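Local coordinates for protein glycerate kinase, putative (Thermotoga maritima, PDB 2B8N) that phosphorylates D-glycerate to 2-phosphoglycerate with ATP, using magnesium as cofactor, in the degradation of serine by way of 3-hydroxypyruvate, at residues K382-A386 and M387-P391. Sequence-based numbering, arbitrary orientation.
Sequences KTLKA and MGEDP
Leu384 lays its CB and CD1 against the ring of Pro391, CD1 lying 4.1 Å from Pro391 CG, where the chain leaves helix 380-386 through a Schellman motif and passes by a short loop into helix 391-396. The leucine and proline side chains lie alongside one another, pointing opposite ways. Lys385 meets the same ring at CD: its aliphatic chain lies across the proline side chain, nearly perpendicular to its direction, with CG 4.2 Å from Pro391 CD, and then runs extended to a salt bridge with Glu350, which Lys382 also pairs with. The backbone closes the helix end. Gly388, the residue with positive phi (87°), donates its N-H to Lys385 O, with N 2.8 Å from that oxygen. Glu389 N reaches Leu384 O at 2.8 Å with an N-H...O angle of 151°, while Met387 N makes only weak bonds to Thr383 O and Leu384 O. Leu384 O thus takes one firm and one weak bond, and Glu389 CB closes over it at 3.4 Å. Beyond CB, the Glu389 chain bends at chi2 (-75°) and leads its carboxylate away from the helix end, where OE1 is hydrogen-bonded to Tyr394 OH. Selenomethionine Met387 folds back beside Thr383: its CG, anti to its own carbonyl carbon, is turned toward Thr383 O, and its SE lies 3.8 Å from Thr383 O; both it and Leu384 also touch Lys406 of helix 400-406. Asp390 occupies the N-cap of the following helix, its carboxylate oxygens making weak bonds to the backbone N of Tyr392 and Gln393. In this link between the two helices, within the MOFRL family region, Lys385 CA approaches Glu389 O at 3.4 Å, a CA-H...O contact.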
ATOM      1  N   LYS A 382      24.413  -5.699  21.936  1.00 29.16           N
ATOM      2  CA  LYS A 382      25.718  -6.095  22.462  1.00 30.28           C
ATOM      3  C   LYS A 382      26.604  -6.815  21.414  1.00 29.64           C
ATOM      4  O   LYS A 382      27.851  -6.774  21.510  1.00 29.61           O
ATOM      5  CB  LYS A 382      25.611  -6.844  23.808  1.00 30.34           C
ATOM      6  CG  LYS A 382      24.582  -7.943  23.912  1.00 32.53           C
ATOM      7  CD  LYS A 382      24.602  -8.600  25.322  1.00 34.57           C
ATOM      8  CE  LYS A 382      23.736  -7.859  26.359  1.00 35.21           C
ATOM      9  NZ  LYS A 382      24.492  -6.832  27.122  1.00 33.95           N
ATOM     10  N   THR A 383      25.989  -7.443  20.408  1.00 29.03           N
ATOM     11  CA  THR A 383      26.764  -7.987  19.290  1.00 29.56           C
ATOM     12  C   THR A 383      27.486  -6.828  18.595  1.00 29.21           C
ATOM     13  O   THR A 383      28.684  -6.925  18.285  1.00 30.80           O
ATOM     14  CB  THR A 383      25.910  -8.748  18.238  1.00 30.39           C
ATOM     15  OG1 THR A 383      25.176  -9.825  18.845  1.00 28.28           O
ATOM     16  CG2 THR A 383      26.821  -9.322  17.161  1.00 31.70           C
ATOM     17  N   LEU A 384      26.759  -5.730  18.383  1.00 27.94           N
ATOM     18  CA  LEU A 384      27.329  -4.513  17.810  1.00 27.39           C
ATOM     19  C   LEU A 384      28.391  -3.842  18.693  1.00 26.95           C
ATOM     20  O   LEU A 384      29.474  -3.469  18.209  1.00 28.21           O
ATOM     21  CB  LEU A 384      26.218  -3.520  17.498  1.00 26.82           C
ATOM     22  CG  LEU A 384      25.378  -3.857  16.273  1.00 26.44           C
ATOM     23  CD1 LEU A 384      24.170  -2.927  16.195  1.00 28.64           C
ATOM     24  CD2 LEU A 384      26.195  -3.777  14.992  1.00 22.75           C
ATOM     25  N   LYS A 385      28.093  -3.691  19.980  1.00 26.67           N
ATOM     26  CA  LYS A 385      29.081  -3.149  20.922  1.00 27.15           C
ATOM     27  C   LYS A 385      30.349  -4.005  20.968  1.00 27.38           C
ATOM     28  O   LYS A 385      31.461  -3.462  20.923  1.00 27.22           O
ATOM     29  CB  LYS A 385      28.479  -2.973  22.320  1.00 27.70           C
ATOM     30  CG  LYS A 385      27.367  -1.903  22.376  1.00 29.28           C
ATOM     31  CD  LYS A 385      26.612  -1.902  23.707  1.00 26.60           C
ATOM     32  CE  LYS A 385      25.542  -0.792  23.753  1.00 30.57           C
ATOM     33  NZ  LYS A 385      24.805  -0.652  25.074  1.00 22.85           N
ATOM     34  N   ALA A 386      30.192  -5.331  21.006  1.00 27.58           N
ATOM     35  CA  ALA A 386      31.346  -6.242  21.015  1.00 27.20           C
ATOM     36  C   ALA A 386      32.180  -6.141  19.748  1.00 28.11           C
ATOM     37  O   ALA A 386      33.345  -6.514  19.755  1.00 26.98           O
ATOM     38  CB  ALA A 386      30.905  -7.668  21.222  1.00 26.96           C
HETATM   39  N   MSE A 387      31.600  -5.651  18.656  1.00 29.60           N
HETATM   40  CA  MSE A 387      32.390  -5.363  17.453  1.00 31.69           C
HETATM   41  C   MSE A 387      33.001  -3.946  17.427  1.00 29.74           C
HETATM   42  O   MSE A 387      33.693  -3.569  16.473  1.00 28.63           O
HETATM   43  CB  MSE A 387      31.538  -5.577  16.230  1.00 31.58           C
HETATM   44  CG  MSE A 387      31.111  -7.004  16.038  1.00 34.68           C
HETATM   45 SE   MSE A 387      29.723  -7.027  14.674  1.00 38.88          SE
HETATM   46  CE  MSE A 387      30.673  -5.993  13.207  1.00 37.62           C
ATOM     47  N   GLY A 388      32.765  -3.177  18.486  1.00 29.49           N
ATOM     48  CA  GLY A 388      33.256  -1.810  18.573  1.00 28.64           C
ATOM     49  C   GLY A 388      32.310  -0.798  17.946  1.00 28.97           C
ATOM     50  O   GLY A 388      32.687   0.353  17.756  1.00 28.49           O
ATOM     51  N   GLU A 389      31.086  -1.207  17.618  1.00 28.77           N
ATOM     52  CA  GLU A 389      30.142  -0.303  16.973  1.00 29.54           C
ATOM     53  C   GLU A 389      29.202   0.284  18.019  1.00 29.81           C
ATOM     54  O   GLU A 389      28.956  -0.332  19.047  1.00 29.91           O
ATOM     55  CB  GLU A 389      29.340  -1.033  15.891  1.00 30.34           C
ATOM     56  CG  GLU A 389      30.152  -1.664  14.775  1.00 31.98           C
ATOM     57  CD  GLU A 389      30.695  -0.657  13.770  1.00 37.01           C
ATOM     58  OE1 GLU A 389      30.646   0.565  14.016  1.00 39.81           O
ATOM     59  OE2 GLU A 389      31.172  -1.096  12.707  1.00 40.26           O
ATOM     60  N   ASP A 390      28.682   1.480  17.751  1.00 30.52           N
ATOM     61  CA  ASP A 390      27.679   2.127  18.615  1.00 30.47           C
ATOM     62  C   ASP A 390      26.299   2.201  17.926  1.00 29.31           C
ATOM     63  O   ASP A 390      26.123   2.941  16.951  1.00 28.31           O
ATOM     64  CB  ASP A 390      28.120   3.538  19.013  1.00 30.77           C
ATOM     65  CG  ASP A 390      27.036   4.287  19.783  1.00 36.37           C
ATOM     66  OD1 ASP A 390      26.222   3.632  20.464  1.00 36.67           O
ATOM     67  OD2 ASP A 390      26.987   5.530  19.691  1.00 46.03           O
ATOM     68  N   PRO A 391      25.315   1.443  18.436  1.00 27.92           N
ATOM     69  CA  PRO A 391      23.952   1.473  17.902  1.00 27.74           C
ATOM     70  C   PRO A 391      23.281   2.860  17.757  1.00 27.78           C
ATOM     71  O   PRO A 391      22.604   3.087  16.752  1.00 26.94           O
ATOM     72  CB  PRO A 391      23.190   0.607  18.905  1.00 27.26           C
ATOM     73  CG  PRO A 391      24.207  -0.361  19.373  1.00 24.50           C
ATOM     74  CD  PRO A 391      25.439   0.455  19.520  1.00 27.55           C
TER